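Local coordinates for protein actin depolymerization factor 2 (Plasmodium berghei, PDB 2XFA) that probably binds actin and promotes the disassembly of actin filaments, as a member of the ADF/cofilin family in a malaria parasite, at residues Met61-Asn66 against Asn135-Glu140; Leu67-Cys72 against Ile95-Gly100; Val25-Lys30 against Ile76-Ile81; Arg91-Phe96 against Ile124-Glu129. All coordinates share one frame; numbering follows the deposited sequence.

Interaction 1: Met61-Asn66 against Asn135-Glu140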
loop_
_atom_site.group_PDB
_atom_site.type_symbol
_atom_site.label_atom_id
_atom_site.label_comp_id
_atom_site.label_asym_id
_atom_site.label_seq_id
_atom_site.Cartn_x
_atom_site.Cartn_y
_atom_site.Cartn_z
ATOM N N MET A 61 8.776 3.507 -7.820
ATOM C CA MET A 61 8.760 3.018 -9.204
ATOM C C MET A 61 8.340 1.552 -9.275
ATOM O O MET A 61 7.494 1.169 -10.101
ATOM C CB MET A 61 10.120 3.232 -9.858
ATOM C CG MET A 61 10.216 2.739 -11.279
ATOM S SD MET A 61 11.935 2.728 -11.812
ATOM C CE MET A 61 12.659 1.637 -10.589
ATOM N N ARG A 62 8.915 0.731 -8.401
ATOM C CA ARG A 62 8.580 -0.692 -8.370
ATOM C C ARG A 62 7.114 -0.932 -8.011
ATOM O O ARG A 62 6.455 -1.787 -8.584
ATOM C CB ARG A 62 9.472 -1.411 -7.364
ATOM C CG ARG A 62 10.956 -1.312 -7.685
ATOM C CD ARG A 62 11.419 -2.480 -8.502
ATOM N NE ARG A 62 11.779 -3.614 -7.660
ATOM C CZ ARG A 62 13.030 -3.971 -7.384
ATOM N NH1 ARG A 62 14.057 -3.284 -7.879
ATOM N NH2 ARG A 62 13.255 -5.022 -6.611
ATOM N N ILE A 63 6.603 -0.177 -7.048
ATOM C CA ILE A 63 5.199 -0.309 -6.689
ATOM C C ILE A 63 4.327 0.067 -7.861
ATOM O O ILE A 63 3.377 -0.627 -8.168
ATOM C CB ILE A 63 4.812 0.584 -5.503
ATOM C CG1 ILE A 63 5.559 0.148 -4.250
ATOM C CG2 ILE A 63 3.327 0.504 -5.257
ATOM C CD1 ILE A 63 5.309 1.078 -3.062
ATOM N N LYS A 64 4.671 1.171 -8.512
ATOM C CA LYS A 64 3.871 1.688 -9.611
ATOM C C LYS A 64 3.760 0.664 -10.740
ATOM O O LYS A 64 2.703 0.492 -11.336
ATOM C CB LYS A 64 4.466 2.987 -10.129
ATOM C CG LYS A 64 3.704 3.584 -11.309
ATOM C CD LYS A 64 4.622 3.799 -12.498
ATOM C CE LYS A 64 3.829 4.172 -13.748
ATOM N NZ LYS A 64 4.716 4.406 -14.931
ATOM N N ASN A 65 4.842 -0.044 -11.010
ATOM C CA ASN A 65 4.829 -1.003 -12.106
ATOM C C ASN A 65 3.904 -2.179 -11.817
ATOM O O ASN A 65 3.562 -2.917 -12.723
ATOM C CB ASN A 65 6.243 -1.478 -12.426
ATOM C CG ASN A 65 7.061 -0.412 -13.106
ATOM O OD1 ASN A 65 6.519 0.413 -13.842
ATOM N ND2 ASN A 65 8.371 -0.413 -12.862
ATOM N N ASN A 66 3.482 -2.327 -10.558
ATOM C CA ASN A 66 2.509 -3.366 -10.176
ATOM C C ASN A 66 1.058 -2.900 -10.149
ATOM O O ASN A 66 0.165 -3.678 -9.819
ATOM C CB ASN A 66 2.816 -3.939 -8.784
ATOM C CG ASN A 66 4.101 -4.744 -8.741
ATOM O OD1 ASN A 66 5.109 -4.300 -8.182
ATOM N ND2 ASN A 66 4.071 -5.941 -9.324
ATOM N N ASN A 135 -0.310 7.655 -14.567
ATOM C CA ASN A 135 0.788 8.528 -15.014
ATOM C C ASN A 135 1.342 9.507 -13.969
ATOM O O ASN A 135 2.472 9.992 -14.102
ATOM C CB ASN A 135 0.362 9.359 -16.228
ATOM C CG ASN A 135 0.244 8.524 -17.471
ATOM O OD1 ASN A 135 0.757 7.401 -17.531
ATOM N ND2 ASN A 135 -0.441 9.055 -18.470
ATOM N N GLU A 136 0.543 9.837 -12.956
ATOM C CA GLU A 136 1.012 10.778 -11.934
ATOM C C GLU A 136 1.225 10.100 -10.585
ATOM O O GLU A 136 1.696 10.731 -9.655
ATOM C CB GLU A 136 0.064 11.967 -11.780
ATOM C CG GLU A 136 -0.019 12.855 -12.995
ATOM C CD GLU A 136 -1.379 12.791 -13.651
ATOM O OE1 GLU A 136 -1.433 12.543 -14.875
ATOM O OE2 GLU A 136 -2.394 12.971 -12.938
ATOM N N PHE A 137 0.900 8.810 -10.498
ATOM C CA PHE A 137 1.088 8.071 -9.255
ATOM C C PHE A 137 2.438 8.444 -8.607
ATOM O O PHE A 137 2.502 8.910 -7.485
ATOM C CB PHE A 137 1.004 6.558 -9.494
ATOM C CG PHE A 137 1.197 5.729 -8.234
ATOM C CD1 PHE A 137 2.431 5.188 -7.916
ATOM C CD2 PHE A 137 0.144 5.522 -7.359
ATOM C CE1 PHE A 137 2.618 4.436 -6.747
ATOM C CE2 PHE A 137 0.320 4.775 -6.183
ATOM C CZ PHE A 137 1.565 4.228 -5.890
ATOM N N GLU A 138 3.507 8.252 -9.357
ATOM C CA GLU A 138 4.869 8.348 -8.855
ATOM C C GLU A 138 5.179 9.746 -8.351
ATOM O O GLU A 138 5.770 9.899 -7.292
ATOM C CB GLU A 138 5.836 7.958 -9.979
ATOM C CG GLU A 138 7.249 7.607 -9.567
ATOM C CD GLU A 138 8.105 7.172 -10.771
ATOM O OE1 GLU A 138 8.031 5.984 -11.164
ATOM O OE2 GLU A 138 8.843 8.020 -11.331
ATOM N N GLU A 139 4.777 10.768 -9.097
ATOM C CA GLU A 139 5.050 12.140 -8.668
ATOM C C GLU A 139 4.180 12.547 -7.481
ATOM O O GLU A 139 4.610 13.252 -6.581
ATOM C CB GLU A 139 4.847 13.120 -9.826
ATOM C CG GLU A 139 5.001 14.570 -9.394
ATOM C CD GLU A 139 5.230 15.538 -10.554
ATOM O OE1 GLU A 139 4.663 15.311 -11.652
ATOM O OE2 GLU A 139 5.970 16.536 -10.352
ATOM N N GLU A 140 2.941 12.084 -7.479
ATOM C CA GLU A 140 2.023 12.454 -6.427
ATOM C C GLU A 140 2.450 11.824 -5.100
ATOM O O GLU A 140 2.512 12.493 -4.083
ATOM C CB GLU A 140 0.594 12.041 -6.791
ATOM C CG GLU A 140 -0.443 12.983 -6.219
ATOM C CD GLU A 140 -1.847 12.736 -6.745
ATOM O OE1 GLU A 140 -2.277 13.469 -7.674
ATOM O OE2 GLU A 140 -2.522 11.827 -6.207
HETATM O O HOH W 1 2.655 5.439 -16.484
#
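Phe-137 and Lys-64 slide past each other in opposite directions between the last turn of helix 56-65 and the first turn of helix 137-146. Phe-137 CG is anti to its backbone N (chi1 180°), which sends the ring across to the other helix. There Lys-64 CB lies 3.7 Å from Phe-137 CD1, and Lys-64 CG lies 4.0 Å from the same Phe-137 CD1. The side chains of Ile-63 and Phe-137 cross at about a right angle, Ile-63 CG2 meeting Phe-137 CZ at 4.2 Å. In the ADF-homology fold these two helices pack on the same face of the central sheet; accordingly Ile-63 also rests on Ile-75 and Ala-77 of strand 73-81, while Phe-137 meets Trp-97 edge-to-face. Nearer solvent, Glu-138 lies alongside Met-61 and points the same way, its chain extended beyond CG so that Glu-138 OE1 comes within 3.7 Å of Met-61 CB. Lys-64 bends at chi2 (-124°) and then stretches outward. Its NZ stays 5.3 Å from Glu-138 OE1, so any attraction between the opposite charges is probably modest, with no direct contact. Instead, a water accepts from Lys-64 NZ at 2.8 Å and donates to Asn-135 OD1 at 2.9 Å, bridging the two segments at their polar margin.

Interaction 2: Leu67-Cys72 against Ile95-Gly100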
loop_
_atom_site.group_PDB
_atom_site.type_symbol
_atom_site.label_atom_id
_atom_site.label_comp_id
_atom_site.label_asym_id
_atom_site.label_seq_id
_atom_site.Cartn_x
_atom_site.Cartn_y
_atom_site.Cartn_z
ATOM N N LEU A 67 0.819 -1.636 -10.471
ATOM C CA LEU A 67 -0.523 -1.071 -10.398
ATOM C C LEU A 67 -1.094 -0.822 -11.782
ATOM O O LEU A 67 -0.350 -0.757 -12.754
ATOM C CB LEU A 67 -0.484 0.250 -9.614
ATOM C CG LEU A 67 0.073 0.067 -8.191
ATOM C CD1 LEU A 67 0.190 1.415 -7.477
ATOM C CD2 LEU A 67 -0.806 -0.910 -7.393
ATOM N N LYS A 68 -2.410 -0.652 -11.877
ATOM C CA LYS A 68 -3.036 -0.330 -13.169
ATOM C C LYS A 68 -4.052 0.780 -12.992
ATOM O O LYS A 68 -4.541 1.009 -11.902
ATOM C CB LYS A 68 -3.756 -1.555 -13.734
ATOM C CG LYS A 68 -2.891 -2.805 -13.837
ATOM C CD LYS A 68 -3.606 -3.901 -14.641
ATOM C CE LYS A 68 -2.663 -5.046 -15.010
ATOM N NZ LYS A 68 -3.355 -6.105 -15.808
ATOM N N ASN A 69 -4.414 1.427 -14.081
ATOM C CA ASN A 69 -5.389 2.496 -14.029
ATOM C C ASN A 69 -6.801 1.986 -13.768
ATOM O O ASN A 69 -7.720 2.760 -13.610
ATOM C CB ASN A 69 -5.396 3.192 -15.365
ATOM C CG ASN A 69 -5.117 4.641 -15.253
ATOM O OD1 ASN A 69 -4.830 5.157 -14.152
ATOM N ND2 ASN A 69 -5.176 5.328 -16.387
ATOM N N THR A 70 -6.992 0.677 -13.789
ATOM C CA THR A 70 -8.346 0.148 -13.832
ATOM C C THR A 70 -8.636 -0.769 -12.646
ATOM O O THR A 70 -9.668 -1.433 -12.622
ATOM C CB THR A 70 -8.552 -0.722 -15.081
ATOM O OG1 THR A 70 -7.592 -1.784 -15.031
ATOM C CG2 THR A 70 -8.391 0.092 -16.371
ATOM N N GLU A 71 -7.719 -0.851 -11.689
ATOM C CA GLU A 71 -7.984 -1.626 -10.489
ATOM C C GLU A 71 -7.431 -1.062 -9.183
ATOM O O GLU A 71 -6.289 -0.620 -9.115
ATOM C CB GLU A 71 -7.553 -3.072 -10.647
ATOM C CG GLU A 71 -6.146 -3.305 -11.046
ATOM C CD GLU A 71 -5.964 -4.737 -11.505
ATOM O OE1 GLU A 71 -6.854 -5.562 -11.192
ATOM O OE2 GLU A 71 -4.954 -5.033 -12.182
ATOM N N CYS A 72 -8.263 -1.125 -8.143
ATOM C CA CYS A 72 -7.876 -0.717 -6.792
ATOM C C CYS A 72 -6.936 -1.700 -6.096
ATOM O O CYS A 72 -7.033 -2.913 -6.274
ATOM C CB CYS A 72 -9.125 -0.509 -5.950
ATOM S SG CYS A 72 -10.248 0.691 -6.637
ATOM N N ILE A 95 -1.151 2.694 1.638
ATOM C CA ILE A 95 -1.623 3.470 0.500
ATOM C C ILE A 95 -2.826 2.784 -0.090
ATOM O O ILE A 95 -2.794 1.593 -0.374
ATOM C CB ILE A 95 -0.536 3.572 -0.582
ATOM C CG1 ILE A 95 0.719 4.213 0.008
ATOM C CG2 ILE A 95 -1.052 4.324 -1.825
ATOM C CD1 ILE A 95 1.990 3.866 -0.781
ATOM N N PHE A 96 -3.898 3.537 -0.239
ATOM C CA PHE A 96 -5.076 3.037 -0.905
ATOM C C PHE A 96 -5.071 3.627 -2.316
ATOM O O PHE A 96 -5.340 4.824 -2.522
ATOM C CB PHE A 96 -6.338 3.414 -0.131
ATOM C CG PHE A 96 -7.630 3.063 -0.833
ATOM C CD1 PHE A 96 -7.690 2.016 -1.759
ATOM C CD2 PHE A 96 -8.789 3.768 -0.546
ATOM C CE1 PHE A 96 -8.886 1.710 -2.392
ATOM C CE2 PHE A 96 -9.989 3.468 -1.179
ATOM C CZ PHE A 96 -10.050 2.443 -2.091
ATOM N N TRP A 97 -4.728 2.771 -3.270
ATOM C CA TRP A 97 -4.742 3.115 -4.702
ATOM C C TRP A 97 -6.136 2.892 -5.241
ATOM O O TRP A 97 -6.641 1.758 -5.261
ATOM C CB TRP A 97 -3.777 2.217 -5.440
ATOM C CG TRP A 97 -3.793 2.330 -6.960
ATOM C CD1 TRP A 97 -3.986 1.302 -7.838
ATOM C CD2 TRP A 97 -3.594 3.505 -7.767
ATOM N NE1 TRP A 97 -3.904 1.758 -9.152
ATOM C CE2 TRP A 97 -3.681 3.104 -9.136
ATOM C CE3 TRP A 97 -3.337 4.842 -7.478
ATOM C CZ2 TRP A 97 -3.525 4.004 -10.205
ATOM C CZ3 TRP A 97 -3.201 5.740 -8.532
ATOM C CH2 TRP A 97 -3.299 5.314 -9.882
ATOM N N SER A 98 -6.768 3.986 -5.635
ATOM C CA SER A 98 -8.123 3.941 -6.123
ATOM C C SER A 98 -8.272 4.796 -7.375
ATOM O O SER A 98 -8.694 5.948 -7.289
ATOM C CB SER A 98 -9.088 4.436 -5.032
ATOM O OG SER A 98 -10.438 4.278 -5.433
ATOM N N PRO A 99 -7.931 4.233 -8.550
ATOM C CA PRO A 99 -7.937 5.022 -9.794
ATOM C C PRO A 99 -9.329 5.226 -10.357
ATOM O O PRO A 99 -10.252 4.458 -10.074
ATOM C CB PRO A 99 -7.088 4.178 -10.771
ATOM C CG PRO A 99 -7.256 2.792 -10.329
ATOM C CD PRO A 99 -7.491 2.844 -8.778
ATOM N N GLY A 100 -9.460 6.264 -11.170
ATOM C CA GLY A 100 -10.740 6.651 -11.729
ATOM C C GLY A 100 -11.367 5.653 -12.679
ATOM O O GLY A 100 -12.595 5.598 -12.776
#
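The indole of Trp-97 is sandwiched tightly. Over one face sits Leu-67, whose CD1 is 4.2 Å from the centroid of the five-membered ring and 11° off its normal, a CH-pi contact; over the opposite face lies Pro-99 CD, two residues on in the loop that follows the strand. At the edge, Trp-97 NE1 donates to Lys-68 O (2.9 Å), bent to 149° at the hydrogen. The oxygen is nearly in the indole plane, whereas the donor stands above the carbonyl plane, not on a lone pair. Pro-99 CB also presses to 3.2 Å from Asn-69 O, and Cys-72 CA approaches Trp-97 O at 3.2 Å in a CA-H...O contact. By contrast, the CB atoms of Lys-68, Thr-70 and Glu-71 point away from 95-100; Lys-68 and Thr-70 are exposed. Asn-69 is partly exposed, its amide held by Asp-133 and the backbone of Ile-134. The type I beta turn Lys-68 to Glu-71, between helix 56-65 and strand 73-81 of the ADF-homology fold, thus gives its first carbonyl to the indole.

Interaction 3: Val25-Lys30 against Ile76-Ile81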
loop_
_atom_site.group_PDB
_atom_site.type_symbol
_atom_site.label_atom_id
_atom_site.label_comp_id
_atom_site.label_asym_id
_atom_site.label_seq_id
_atom_site.Cartn_x
_atom_site.Cartn_y
_atom_site.Cartn_z
ATOM N N VAL A 25 8.238 -6.384 11.501
ATOM C CA VAL A 25 9.121 -6.943 12.521
ATOM C C VAL A 25 10.383 -7.610 11.989
ATOM O O VAL A 25 11.477 -7.355 12.487
ATOM C CB VAL A 25 8.375 -7.938 13.427
ATOM C CG1 VAL A 25 9.344 -8.954 14.016
ATOM C CG2 VAL A 25 7.647 -7.185 14.526
ATOM N N LYS A 26 10.228 -8.467 10.984
ATOM C CA LYS A 26 11.355 -9.232 10.450
ATOM C C LYS A 26 11.983 -8.592 9.212
ATOM O O LYS A 26 12.948 -9.117 8.664
ATOM C CB LYS A 26 10.936 -10.675 10.142
ATOM C CG LYS A 26 10.459 -11.466 11.356
ATOM C CD LYS A 26 11.245 -12.765 11.535
ATOM C CE LYS A 26 12.704 -12.497 11.882
ATOM N NZ LYS A 26 13.487 -13.751 12.059
ATOM N N HIS A 27 11.425 -7.470 8.769
ATOM C CA HIS A 27 11.996 -6.709 7.660
ATOM C C HIS A 27 12.333 -7.562 6.443
ATOM O O HIS A 27 13.268 -7.251 5.705
ATOM C CB HIS A 27 13.248 -5.955 8.120
ATOM C CG HIS A 27 12.962 -4.863 9.102
ATOM N ND1 HIS A 27 13.048 -5.047 10.466
ATOM C CD2 HIS A 27 12.575 -3.578 8.920
ATOM C CE1 HIS A 27 12.733 -3.921 11.081
ATOM N NE2 HIS A 27 12.443 -3.014 10.166
ATOM N N LEU A 28 11.569 -8.627 6.227
ATOM C CA LEU A 28 11.836 -9.541 5.120
ATOM C C LEU A 28 11.086 -9.137 3.850
ATOM O O LEU A 28 11.324 -9.689 2.777
ATOM C CB LEU A 28 11.509 -10.986 5.519
ATOM C CG LEU A 28 12.375 -11.579 6.644
ATOM C CD1 LEU A 28 11.910 -12.979 7.047
ATOM C CD2 LEU A 28 13.855 -11.595 6.257
ATOM N N ASN A 29 10.176 -8.177 3.983
ATOM C CA ASN A 29 9.437 -7.646 2.842
ATOM C C ASN A 29 9.663 -6.151 2.772
ATOM O O ASN A 29 9.683 -5.483 3.802
ATOM C CB ASN A 29 7.937 -7.903 2.997
ATOM C CG ASN A 29 7.584 -9.379 2.982
ATOM O OD1 ASN A 29 8.158 -10.167 2.223
ATOM N ND2 ASN A 29 6.608 -9.758 3.805
ATOM N N LYS A 30 9.820 -5.615 1.570
ATOM C CA LYS A 30 9.919 -4.172 1.412
ATOM C C LYS A 30 8.552 -3.524 1.167
ATOM O O LYS A 30 8.320 -2.396 1.580
ATOM C CB LYS A 30 10.876 -3.813 0.281
ATOM C CG LYS A 30 11.631 -2.522 0.517
ATOM C CD LYS A 30 12.584 -2.674 1.682
ATOM C CE LYS A 30 13.199 -1.345 2.076
ATOM N NZ LYS A 30 14.042 -1.475 3.301
ATOM N N ILE A 76 1.097 -1.664 1.392
ATOM C CA ILE A 76 1.900 -1.337 2.546
ATOM C C ILE A 76 3.374 -1.307 2.120
ATOM O O ILE A 76 3.866 -2.272 1.540
ATOM C CB ILE A 76 1.670 -2.344 3.695
ATOM C CG1 ILE A 76 0.204 -2.301 4.134
ATOM C CG2 ILE A 76 2.568 -2.007 4.890
ATOM C CD1 ILE A 76 -0.153 -3.346 5.155
ATOM N N ALA A 77 4.063 -0.208 2.427
ATOM C CA ALA A 77 5.448 -0.011 2.035
ATOM C C ALA A 77 6.289 0.498 3.199
ATOM O O ALA A 77 5.898 1.427 3.888
ATOM C CB ALA A 77 5.525 0.983 0.916
ATOM N N ASP A 78 7.462 -0.094 3.382
ATOM C CA ASP A 78 8.447 0.395 4.351
ATOM C C ASP A 78 9.349 1.413 3.655
ATOM O O ASP A 78 10.309 1.042 2.987
ATOM C CB ASP A 78 9.271 -0.776 4.860
ATOM C CG ASP A 78 9.794 -0.563 6.268
ATOM O OD1 ASP A 78 9.473 0.477 6.891
ATOM O OD2 ASP A 78 10.527 -1.454 6.751
ATOM N N MET A 79 9.013 2.693 3.782
ATOM C CA MET A 79 9.698 3.751 3.047
ATOM C C MET A 79 10.944 4.248 3.766
ATOM O O MET A 79 10.877 4.621 4.932
ATOM C CB MET A 79 8.747 4.925 2.835
ATOM C CG MET A 79 7.504 4.559 2.054
ATOM S SD MET A 79 7.978 3.908 0.440
ATOM C CE MET A 79 6.502 4.286 -0.501
ATOM N N PRO A 80 12.089 4.268 3.065
ATOM C CA PRO A 80 13.345 4.760 3.642
ATOM C C PRO A 80 13.362 6.278 3.655
ATOM O O PRO A 80 13.620 6.891 2.620
ATOM C CB PRO A 80 14.415 4.239 2.668
ATOM C CG PRO A 80 13.687 3.354 1.666
ATOM C CD PRO A 80 12.264 3.791 1.685
ATOM N N ILE A 81 13.110 6.881 4.808
ATOM C CA ILE A 81 12.952 8.326 4.853
ATOM C C ILE A 81 13.869 9.042 5.851
ATOM O O ILE A 81 13.787 8.838 7.066
ATOM C CB ILE A 81 11.488 8.717 5.078
ATOM C CG1 ILE A 81 10.680 8.418 3.820
ATOM C CG2 ILE A 81 11.378 10.189 5.412
ATOM C CD1 ILE A 81 9.228 8.731 3.973
#
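One backbone hydrogen bond is the centre of this contact: Asp-78 N donates to Lys-30 O at 3.0 Å, almost straight (172° at the hydrogen) and nearly along the C=O axis. Around it, Asp-78 CB packs 3.8 Å from the same Lys-30 O. The chain of Lys-30 bends at chi2 and runs alongside the strand past Asp-78, with Lys-30 CE 3.9 Å from Asp-78 O. Lys-30 NZ remains 4.9 Å from Asp-78 OD2, too far for a salt bridge though the charges probably attract. The bond lies where the loop after helix 14-24 runs into strand 31-37, antiparallel neighbour of strand 73-81 in the central sheet of the ADF-homology fold; Ile-32 with Ile-76 continues the pairing. Farther out, Asp-78 OD2 meets the edge of His-27, 3.7 Å from His-27 CD2, the two planes 24° apart. His-27 has positive phi (49°) on leaving the helix. Asn-29 ND2 hydrogen-bonds Glu-19 of helix 14-24, while Lys-30 pairs through its backbone with Glu-48.

Interaction 4: Arg91-Phe96 against Ile124-Glu129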
loop_
_atom_site.group_PDB
_atom_site.type_symbol
_atom_site.label_atom_id
_atom_site.label_comp_id
_atom_site.label_asym_id
_atom_site.label_seq_id
_atom_site.Cartn_x
_atom_site.Cartn_y
_atom_site.Cartn_z
ATOM N N ARG A 91 9.807 4.215 7.598
ATOM C CA ARG A 91 8.431 4.545 8.015
ATOM C C ARG A 91 7.439 3.679 7.250
ATOM O O ARG A 91 7.588 3.469 6.046
ATOM C CB ARG A 91 8.098 6.013 7.731
ATOM C CG ARG A 91 8.944 7.056 8.495
ATOM C CD ARG A 91 9.460 6.476 9.786
ATOM N NE ARG A 91 9.738 7.496 10.797
ATOM C CZ ARG A 91 10.259 7.237 11.992
ATOM N NH1 ARG A 91 10.574 5.991 12.324
ATOM N NH2 ARG A 91 10.472 8.222 12.853
ATOM N N ILE A 92 6.407 3.201 7.928
ATOM C CA ILE A 92 5.438 2.349 7.261
ATOM C C ILE A 92 4.295 3.179 6.717
ATOM O O ILE A 92 3.598 3.846 7.472
ATOM C CB ILE A 92 4.890 1.270 8.188
ATOM C CG1 ILE A 92 6.011 0.325 8.621
ATOM C CG2 ILE A 92 3.810 0.475 7.464
ATOM C CD1 ILE A 92 5.610 -0.549 9.794
ATOM N N TYR A 93 4.132 3.176 5.399
ATOM C CA TYR A 93 3.028 3.897 4.772
ATOM C C TYR A 93 1.973 2.895 4.346
ATOM O O TYR A 93 2.304 1.815 3.885
ATOM C CB TYR A 93 3.515 4.670 3.546
ATOM C CG TYR A 93 4.190 5.961 3.916
ATOM C CD1 TYR A 93 3.527 7.180 3.785
ATOM C CD2 TYR A 93 5.463 5.961 4.467
ATOM C CE1 TYR A 93 4.145 8.375 4.152
ATOM C CE2 TYR A 93 6.085 7.146 4.846
ATOM C CZ TYR A 93 5.427 8.348 4.683
ATOM O OH TYR A 93 6.059 9.515 5.058
ATOM N N PHE A 94 0.711 3.270 4.466
ATOM C CA PHE A 94 -0.371 2.458 3.943
ATOM C C PHE A 94 -0.996 3.282 2.817
ATOM O O PHE A 94 -1.306 4.447 3.009
ATOM C CB PHE A 94 -1.414 2.183 5.023
ATOM C CG PHE A 94 -2.583 1.390 4.538
ATOM C CD1 PHE A 94 -2.608 0.014 4.690
ATOM C CD2 PHE A 94 -3.647 2.011 3.906
ATOM C CE1 PHE A 94 -3.694 -0.738 4.243
ATOM C CE2 PHE A 94 -4.739 1.267 3.445
ATOM C CZ PHE A 94 -4.763 -0.106 3.613
ATOM N N ILE A 95 -1.151 2.694 1.638
ATOM C CA ILE A 95 -1.623 3.470 0.500
ATOM C C ILE A 95 -2.826 2.784 -0.090
ATOM O O ILE A 95 -2.794 1.593 -0.374
ATOM C CB ILE A 95 -0.536 3.572 -0.582
ATOM C CG1 ILE A 95 0.719 4.213 0.008
ATOM C CG2 ILE A 95 -1.052 4.324 -1.825
ATOM C CD1 ILE A 95 1.990 3.866 -0.781
ATOM N N PHE A 96 -3.898 3.537 -0.239
ATOM C CA PHE A 96 -5.076 3.037 -0.905
ATOM C C PHE A 96 -5.071 3.627 -2.316
ATOM O O PHE A 96 -5.340 4.824 -2.522
ATOM C CB PHE A 96 -6.338 3.414 -0.131
ATOM C CG PHE A 96 -7.630 3.063 -0.833
ATOM C CD1 PHE A 96 -7.690 2.016 -1.759
ATOM C CD2 PHE A 96 -8.789 3.768 -0.546
ATOM C CE1 PHE A 96 -8.886 1.710 -2.392
ATOM C CE2 PHE A 96 -9.989 3.468 -1.179
ATOM C CZ PHE A 96 -10.050 2.443 -2.091
ATOM N N ILE A 124 1.395 1.868 11.514
ATOM C CA ILE A 124 1.387 2.735 10.320
ATOM C C ILE A 124 1.792 4.179 10.611
ATOM O O ILE A 124 1.212 4.860 11.468
ATOM C CB ILE A 124 0.015 2.771 9.640
ATOM C CG1 ILE A 124 -0.377 1.371 9.176
ATOM C CG2 ILE A 124 0.017 3.756 8.452
ATOM C CD1 ILE A 124 -1.803 1.311 8.659
ATOM N N PHE A 125 2.789 4.652 9.870
ATOM C CA PHE A 125 3.268 6.023 9.993
ATOM C C PHE A 125 2.290 6.976 9.331
ATOM O O PHE A 125 1.991 8.031 9.865
ATOM C CB PHE A 125 4.651 6.167 9.373
ATOM C CG PHE A 125 5.265 7.504 9.584
ATOM C CD1 PHE A 125 6.016 7.760 10.722
ATOM C CD2 PHE A 125 5.105 8.507 8.648
ATOM C CE1 PHE A 125 6.579 8.987 10.936
ATOM C CE2 PHE A 125 5.674 9.748 8.856
ATOM C CZ PHE A 125 6.409 9.989 10.008
ATOM N N LYS A 126 1.772 6.605 8.169
ATOM C CA LYS A 126 0.758 7.432 7.528
ATOM C C LYS A 126 -0.086 6.624 6.563
ATOM O O LYS A 126 0.414 5.752 5.851
ATOM C CB LYS A 126 1.394 8.612 6.795
ATOM C CG LYS A 126 0.397 9.674 6.422
ATOM C CD LYS A 126 1.105 10.974 6.140
ATOM C CE LYS A 126 0.139 12.135 6.097
ATOM N NZ LYS A 126 0.822 13.381 5.646
ATOM N N SER A 127 -1.379 6.909 6.566
ATOM C CA SER A 127 -2.300 6.265 5.646
ATOM C C SER A 127 -2.671 7.278 4.558
ATOM O O SER A 127 -2.960 8.440 4.867
ATOM C CB SER A 127 -3.535 5.811 6.405
ATOM O OG SER A 127 -4.430 5.183 5.510
ATOM N N LEU A 128 -2.644 6.846 3.297
ATOM C CA LEU A 128 -2.826 7.743 2.152
ATOM C C LEU A 128 -3.870 7.205 1.194
ATOM O O LEU A 128 -3.993 6.016 1.015
ATOM C CB LEU A 128 -1.523 7.850 1.349
ATOM C CG LEU A 128 -0.245 8.261 2.074
ATOM C CD1 LEU A 128 0.945 8.270 1.136
ATOM C CD2 LEU A 128 -0.467 9.626 2.660
ATOM N N GLU A 129 -4.597 8.097 0.552
ATOM C CA GLU A 129 -5.457 7.704 -0.537
ATOM C C GLU A 129 -5.000 8.469 -1.772
ATOM O O GLU A 129 -4.857 9.707 -1.727
ATOM C CB GLU A 129 -6.922 8.003 -0.216
ATOM C CG GLU A 129 -7.908 7.542 -1.310
ATOM C CD GLU A 129 -9.355 7.921 -0.990
ATOM O OE1 GLU A 129 -9.833 7.594 0.123
ATOM O OE2 GLU A 129 -10.013 8.548 -1.850
#
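Strands 89-97 and 126-130 are the parallel pair of a beta-alpha-beta unit whose connection includes helix 104-118; their segment axes approach to 4.6 Å with N-to-C directions 20° apart. The ladder begins unevenly: Ile-92 O accepts from Phe-125 N at 2.7 Å and only weakly from Lys-126 N. Thereafter it is regular, Phe-94 N to Lys-126 O, Leu-128 N to Phe-94 O and Phe-96 N to Leu-128 O. On the face bearing Tyr-93, Ile-95 and Leu-128, Leu-128 CD1 touches Tyr-93 CD1 at 3.9 Å, and helix 137-146 packs over them. On the face bearing Phe-94, Ile-124 CD1 lies 3.8 Å from Phe-94 CB, with Phe-94 packing on helix 104-118. At the N-terminal end of the paired segments Arg-91 CG sits 3.8 Å from the centroid of the Phe-125 ring, 11° off the normal, with the guanidinium tilted 26° from the ring. Such a parallel edge strand, added through a helical crossover to an otherwise largely antiparallel sheet, is characteristic of the ADF-homology fold.

Strand 89-97 links interactions 2 and 4, and its neighbour 73-81 brings in interaction 3. Interactions 2 and 4 share Ile-95 and Phe-96, with centres about 15 Å apart. Between interactions 3 and 4, Met-79 N lies 2.8 Å from Arg-91 O, a probable hydrogen bond. A second probable one joins Tyr-93 N to Ala-77 O at 2.9 Å, and Met-79 CG packs on Tyr-93 CD2 at 3.5 Å. Interaction 1 adds a helical layer, helices 56-65 and 137-146, meeting interaction 2 where Phe-137 CZ is 3.5 Å from Leu-67 CD1, and interaction 3 where Ile-63 CD1 is 4.0 Å from Ala-77 CB. Interactions 2 and 3, centres about 21 Å apart, lie on opposite sides of the chain's centre.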